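Local coordinates for protein beta-galactosidase (Trichoderma reesei, PDB 3OG2) that probably hydrolyses terminal non-reducing beta-D-galactose residues in beta-D-galactosides, as a glycoprotein of glycoside hydrolase family 35, at residues A[58-61]-A[62-66]; A[160-163]-A[164-167]; A[258-261]-A[262-266]. One frame throughout, in Å; residues are numbered along the deposited sequence.

Interaction 1. Residues A[58-61]-A[62-66]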
# COMPACT_ATOMS: atom_id res chain seq x y z
N TYR A 58 -12.90 2.45 -2.59
CA TYR A 58 -11.92 3.53 -2.45
C TYR A 58 -12.32 4.53 -1.40
O TYR A 58 -11.45 4.99 -0.63
CB TYR A 58 -11.75 4.24 -3.79
CG TYR A 58 -11.13 3.38 -4.88
CD1 TYR A 58 -10.08 2.50 -4.57
CD2 TYR A 58 -11.61 3.46 -6.18
CE1 TYR A 58 -9.53 1.69 -5.58
CE2 TYR A 58 -11.05 2.67 -7.20
CZ TYR A 58 -10.02 1.80 -6.88
OH TYR A 58 -9.43 1.01 -7.87
N LEU A 59 -13.60 4.84 -1.26
CA LEU A 59 -14.01 5.82 -0.26
C LEU A 59 -13.76 5.28 1.14
O LEU A 59 -13.46 6.05 2.06
CB LEU A 59 -15.50 6.17 -0.42
CG LEU A 59 -15.99 7.31 0.46
CD1 LEU A 59 -15.26 8.65 0.27
CD2 LEU A 59 -17.50 7.49 0.25
N ASP A 60 -13.90 3.98 1.34
CA ASP A 60 -13.54 3.40 2.65
C ASP A 60 -12.11 3.69 2.99
O ASP A 60 -11.80 4.16 4.10
CB ASP A 60 -13.82 1.89 2.61
CG ASP A 60 -13.51 1.26 3.96
OD1 ASP A 60 -13.99 1.79 5.00
OD2 ASP A 60 -12.82 0.22 4.01
N VAL A 61 -11.20 3.42 2.06
CA VAL A 61 -9.79 3.67 2.42
C VAL A 61 -9.59 5.16 2.53
O VAL A 61 -8.83 5.60 3.45
CB VAL A 61 -8.95 2.93 1.39
CG1 VAL A 61 -8.81 1.46 1.75
CG2 VAL A 61 -9.60 3.01 0.02
N PHE A 62 -10.16 6.02 1.72
CA PHE A 62 -9.96 7.47 1.88
C PHE A 62 -10.51 7.96 3.20
O PHE A 62 -9.90 8.84 3.82
CB PHE A 62 -10.60 8.25 0.74
CG PHE A 62 -9.85 8.30 -0.58
CD1 PHE A 62 -10.39 7.72 -1.71
CD2 PHE A 62 -8.64 8.91 -0.71
CE1 PHE A 62 -9.71 7.77 -2.93
CE2 PHE A 62 -7.95 8.98 -1.91
CZ PHE A 62 -8.49 8.42 -3.05
N HIS A 63 -11.64 7.45 3.68
CA HIS A 63 -12.13 7.86 4.97
C HIS A 63 -11.12 7.54 6.08
O HIS A 63 -10.93 8.27 7.03
CB HIS A 63 -13.40 7.06 5.33
CG HIS A 63 -14.66 7.51 4.74
ND1 HIS A 63 -15.78 6.71 4.63
CD2 HIS A 63 -14.98 8.75 4.31
CE1 HIS A 63 -16.76 7.43 4.12
NE2 HIS A 63 -16.30 8.68 3.90
N LYS A 64 -10.49 6.35 5.95
CA LYS A 64 -9.54 5.89 6.97
C LYS A 64 -8.27 6.74 6.90
O LYS A 64 -7.66 7.01 7.95
CB LYS A 64 -9.27 4.40 6.74
CG LYS A 64 -10.46 3.56 7.18
CD LYS A 64 -10.46 2.13 6.67
CE LYS A 64 -11.68 1.43 7.30
NZ LYS A 64 -11.90 0.10 6.75
N ILE A 65 -7.86 7.18 5.73
CA ILE A 65 -6.67 8.06 5.64
C ILE A 65 -7.01 9.47 6.07
O ILE A 65 -6.24 10.09 6.82
CB ILE A 65 -6.15 7.99 4.20
CG1 ILE A 65 -5.59 6.57 3.99
CG2 ILE A 65 -5.12 9.09 3.95
CD1 ILE A 65 -5.08 6.31 2.59
N LYS A 66 -8.15 10.00 5.67
CA LYS A 66 -8.56 11.35 6.12
C LYS A 66 -8.63 11.40 7.64
O LYS A 66 -8.27 12.40 8.26
CB LYS A 66 -9.91 11.68 5.49
CG LYS A 66 -10.44 13.04 5.83
CD LYS A 66 -9.78 14.16 5.05
CE LYS A 66 -10.55 15.47 5.35
NZ LYS A 66 -9.90 16.56 4.58
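A chi1 of -178° on Asp-60, which sets CG opposite the backbone N, brings its carboxylate within reach of NZ of Lys-64, whose CG lies anti to its own carbonyl carbon and whose chain then runs extended to NZ. The two side chains meet one turn apart in an i to i+4 salt bridge: Lys-64 NZ is 2.9 Å from Asp-60 OD2, met on the syn side 20° out of the carboxylate plane, and a weak second bond reaches OD1. Arg-352 also pairs with OD2 and Arg-591 with OD1, while the carbonyl of Arg-352 takes a bond from NZ, so the buried charges sit in a wider network. Were Lys-64 replaced by an alanine, the Asp-60 carboxylate would probably be left to its two arginines, and the Arg-352 carbonyl would lose this donor.

One residue back, Leu-59 lays CG over the face of the His-63 ring, 3.9 Å from its centroid and 23° off the normal, a CH-pi contact. Backbone bonds step along the same turns, Phe-62 N to Tyr-58 O at 2.9 Å and Ile-65 N to Val-61 O at 2.9 Å. Phe-62 CE1 approaches Tyr-58 CB at 4.2 Å, and both rings meet Phe-100 of helix 98-107. Such i to i+4 pairing is typical of an alpha-helix, here helix 58-66 in a beta-alpha-beta unit of the TIM barrel.

Interaction 2. Residues A[160-163]-A[164-167]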
# COMPACT_ATOMS: atom_id res chain seq x y z
N ILE A 160 -6.05 11.86 -18.73
CA ILE A 160 -7.01 11.50 -17.68
C ILE A 160 -6.67 12.23 -16.40
O ILE A 160 -7.53 12.82 -15.74
CB ILE A 160 -6.97 9.97 -17.48
CG1 ILE A 160 -7.72 9.26 -18.63
CG2 ILE A 160 -7.55 9.55 -16.14
CD1 ILE A 160 -7.43 7.79 -18.75
N ILE A 161 -5.40 12.23 -16.01
CA ILE A 161 -4.99 12.93 -14.78
C ILE A 161 -5.21 14.42 -14.95
O ILE A 161 -5.61 15.14 -14.02
CB ILE A 161 -3.55 12.54 -14.49
CG1 ILE A 161 -3.43 11.04 -14.13
CG2 ILE A 161 -2.90 13.39 -13.41
CD1 ILE A 161 -1.99 10.66 -13.80
N ALA A 162 -4.94 14.96 -16.17
CA ALA A 162 -5.06 16.38 -16.39
C ALA A 162 -6.49 16.85 -16.10
O ALA A 162 -6.72 17.91 -15.51
CB ALA A 162 -4.68 16.79 -17.83
N LYS A 163 -7.48 16.05 -16.52
CA LYS A 163 -8.88 16.44 -16.30
C LYS A 163 -9.22 16.49 -14.81
O LYS A 163 -10.11 17.25 -14.44
CB LYS A 163 -9.75 15.43 -17.07
CG LYS A 163 -9.54 15.47 -18.57
CD LYS A 163 -10.39 14.53 -19.38
CE LYS A 163 -10.24 14.77 -20.85
NZ LYS A 163 -8.94 14.41 -21.46
N ALA A 164 -8.49 15.72 -14.03
CA ALA A 164 -8.75 15.63 -12.58
C ALA A 164 -7.93 16.64 -11.80
O ALA A 164 -7.92 16.62 -10.57
CB ALA A 164 -8.45 14.22 -12.11
N GLN A 165 -7.19 17.54 -12.44
CA GLN A 165 -6.43 18.54 -11.69
C GLN A 165 -7.32 19.51 -10.95
O GLN A 165 -8.45 19.81 -11.33
CB GLN A 165 -5.56 19.34 -12.71
CG GLN A 165 -4.35 18.50 -13.18
CD GLN A 165 -3.62 19.23 -14.28
OE1 GLN A 165 -2.41 19.51 -14.15
NE2 GLN A 165 -4.26 19.53 -15.41
N ILE A 166 -6.74 20.01 -9.84
CA ILE A 166 -7.40 21.01 -9.02
C ILE A 166 -7.77 22.27 -9.83
O ILE A 166 -8.75 22.98 -9.54
CB ILE A 166 -6.52 21.32 -7.79
CG1 ILE A 166 -7.24 22.17 -6.78
CG2 ILE A 166 -5.20 22.01 -8.21
CD1 ILE A 166 -6.51 22.36 -5.46
N THR A 167 -7.03 22.56 -10.92
CA THR A 167 -7.32 23.71 -11.80
C THR A 167 -8.60 23.47 -12.57
O THR A 167 -9.12 24.43 -13.14
CB THR A 167 -6.14 23.90 -12.77
OG1 THR A 167 -5.78 22.65 -13.29
CG2 THR A 167 -4.93 24.44 -12.02
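Gln-165 grips the carbonyl of Ala-162 twice, once through its side chain and once through its backbone. Gln-165 NE2 lies 2.9 Å from Ala-162 O, in the carbonyl plane and on a lone pair, with the acceptor 16° out of the glutamine amide plane. Gln-165 N reaches Ala-162 O at 3.1 Å from above the carbonyl plane of Ala-162, 66° out of it, so the two donors approach the oxygen from distinct directions. CG anti to the carbonyl carbon (chi1 -74°) with an extended chain beyond folds the amide back over Ala-162, where NE2 also comes within 3.7 Å of Ala-162 CB. Beside it, Ala-164 N bonds to Ile-161 O at 2.9 Å, again from well above the carbonyl plane.

The next shell fixes the amide's rotation: OE1 accepts from the backbone N of Ile-209 and of Val-210, and NE2 also donates to Gly-207 O. Ala-164 and Ile-161 pack on Val-172 of strand 172-177. Two N-H donors at OE1 and two carbonyls at NE2 set which way round the amide lies, since a flipped amide would face like with like, and a carbonyl in the C-terminal part of helix 144-163 receives side-chain as well as backbone donors.

Interaction 3. Residues A[258-261]-A[262-266]; sequences PTTW and RQDHL
Thr-260 OG1 donates to Asp-264 OD2 at 2.7 Å, and Asp-264 N returns a bond to Thr-260 O at 2.8 Å with an N-H...O angle of 164°, so side chain and backbone link the same two residues. The threonine hydroxyl occupies the position between the backbone N and the carbonyl carbon (chi1 65°), which places it beside Asp-264 OD2; it meets OD2 from above the carboxylate plane, 37° out of it. The two side chains come together obliquely.

One step on, His-265 N bonds to Trp-261 O at 2.9 Å and carries the helical pattern forward. Two waters serve the N-H groups at the helix start: Arg-262 N and Gln-263 N each donate to one at 2.9 Å, and both waters give weak bonds to Thr-259 O.

Around this polar centre the packing is led by Trp-261. Asp-264 OD2 lies at the edge of its ring, in plane, 3.5 Å from CD1. Over the centre of one ring face stands Pro-258 CB, 3.6 Å above the plane, while His-237 meets the indole edge-to-face and Leu-276 and Phe-279 of strand 275-280 touch it. Further along the helix, Leu-266 CD1 lies over one face of the Arg-262 guanidinium.

An acidic group close to the amino end of a helix is likely to be stabilised in its charged form by the helix dipole, and the hydroxyl proton donated to OD2 would add to that effect, though Thr-260 O, 3.1 Å from Asp-264 OD2, would probably offset part of it.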
# COMPACT_ATOMS: atom_id res chain seq x y z
N PRO A 258 18.14 8.66 9.80
CA PRO A 258 18.73 9.71 8.93
C PRO A 258 19.07 10.99 9.67
O PRO A 258 18.23 11.56 10.38
CB PRO A 258 17.59 10.03 7.96
CG PRO A 258 16.51 9.05 8.17
CD PRO A 258 16.74 8.35 9.46
N THR A 259 20.31 11.45 9.51
CA THR A 259 20.68 12.65 10.27
C THR A 259 21.15 13.76 9.33
O THR A 259 21.57 14.79 9.85
CB THR A 259 21.84 12.34 11.25
OG1 THR A 259 22.97 11.85 10.51
CG2 THR A 259 21.41 11.26 12.25
N THR A 260 21.08 13.59 8.01
CA THR A 260 21.67 14.60 7.12
C THR A 260 20.67 15.31 6.25
O THR A 260 21.06 16.13 5.44
CB THR A 260 22.73 13.95 6.18
OG1 THR A 260 22.07 13.04 5.33
CG2 THR A 260 23.76 13.15 6.99
N TRP A 261 19.37 15.01 6.37
CA TRP A 261 18.46 15.45 5.31
C TRP A 261 18.18 16.95 5.33
O TRP A 261 17.89 17.49 4.24
CB TRP A 261 17.20 14.58 5.38
CG TRP A 261 17.40 13.20 4.88
CD1 TRP A 261 18.46 12.68 4.20
CD2 TRP A 261 16.47 12.11 5.02
NE1 TRP A 261 18.27 11.34 3.91
CE2 TRP A 261 17.04 10.98 4.40
CE3 TRP A 261 15.19 12.03 5.63
CZ2 TRP A 261 16.40 9.73 4.34
CZ3 TRP A 261 14.57 10.79 5.57
CH2 TRP A 261 15.15 9.67 4.95
N ARG A 262 18.19 17.60 6.49
CA ARG A 262 17.99 19.06 6.45
C ARG A 262 19.12 19.70 5.65
O ARG A 262 18.91 20.53 4.77
CB ARG A 262 17.93 19.58 7.90
CG ARG A 262 18.04 21.10 7.96
CD ARG A 262 16.82 21.78 7.31
NE ARG A 262 17.01 23.25 7.51
CZ ARG A 262 16.42 24.23 6.89
NH1 ARG A 262 15.51 23.90 5.94
NH2 ARG A 262 16.76 25.48 7.22
N GLN A 263 20.37 19.35 5.97
CA GLN A 263 21.51 19.93 5.23
C GLN A 263 21.51 19.47 3.77
O GLN A 263 21.81 20.29 2.88
CB GLN A 263 22.85 19.53 5.87
CG GLN A 263 23.99 20.34 5.23
CD GLN A 263 23.81 21.86 5.38
OE1 GLN A 263 23.60 22.35 6.49
NE2 GLN A 263 23.91 22.63 4.27
N ASP A 264 21.19 18.21 3.50
CA ASP A 264 21.12 17.79 2.10
C ASP A 264 20.09 18.63 1.36
O ASP A 264 20.31 19.01 0.22
CB ASP A 264 20.71 16.33 2.01
CG ASP A 264 21.71 15.36 2.56
OD1 ASP A 264 22.94 15.67 2.53
OD2 ASP A 264 21.31 14.25 2.99
N HIS A 265 18.97 18.95 2.01
CA HIS A 265 17.91 19.73 1.36
C HIS A 265 18.43 21.12 1.03
O HIS A 265 18.25 21.67 -0.07
CB HIS A 265 16.70 19.81 2.33
CG HIS A 265 15.69 20.73 1.68
ND1 HIS A 265 15.10 20.39 0.48
CD2 HIS A 265 15.24 21.95 2.01
CE1 HIS A 265 14.28 21.41 0.13
NE2 HIS A 265 14.35 22.35 1.04
N LEU A 266 19.11 21.75 1.99
CA LEU A 266 19.69 23.06 1.74
C LEU A 266 20.75 23.01 0.66
O LEU A 266 20.91 23.99 -0.06
CB LEU A 266 20.33 23.59 3.02
CG LEU A 266 19.26 23.94 4.09
CD1 LEU A 266 19.98 24.29 5.40
CD2 LEU A 266 18.29 25.01 3.60
O HOH W 1 18.65 16.47 9.09
O HOH W 2 21.07 17.81 8.35

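In the fold
From the N terminus, the three contacts come in series within the TIM-barrel part of this family 35 enzyme: none nests in or crosses another, and each is confined to one continuous run of chain, so none closes a long loop. Interaction 1 belongs to helix 58-66, between the parallel strands 38-47 and 72-76. Interaction 2 shapes the exit from helix 144-163 into the loop leading to strand 172-177. Interaction 3 shapes the entry into helix 261-268, between strands 236-239 and 275-280. The centres of interactions 1 and 2 are about 20 Å apart, and that of interaction 3 lies about 32 and 33 Å from theirs. Helix 98-107 is a common neighbour of the first two.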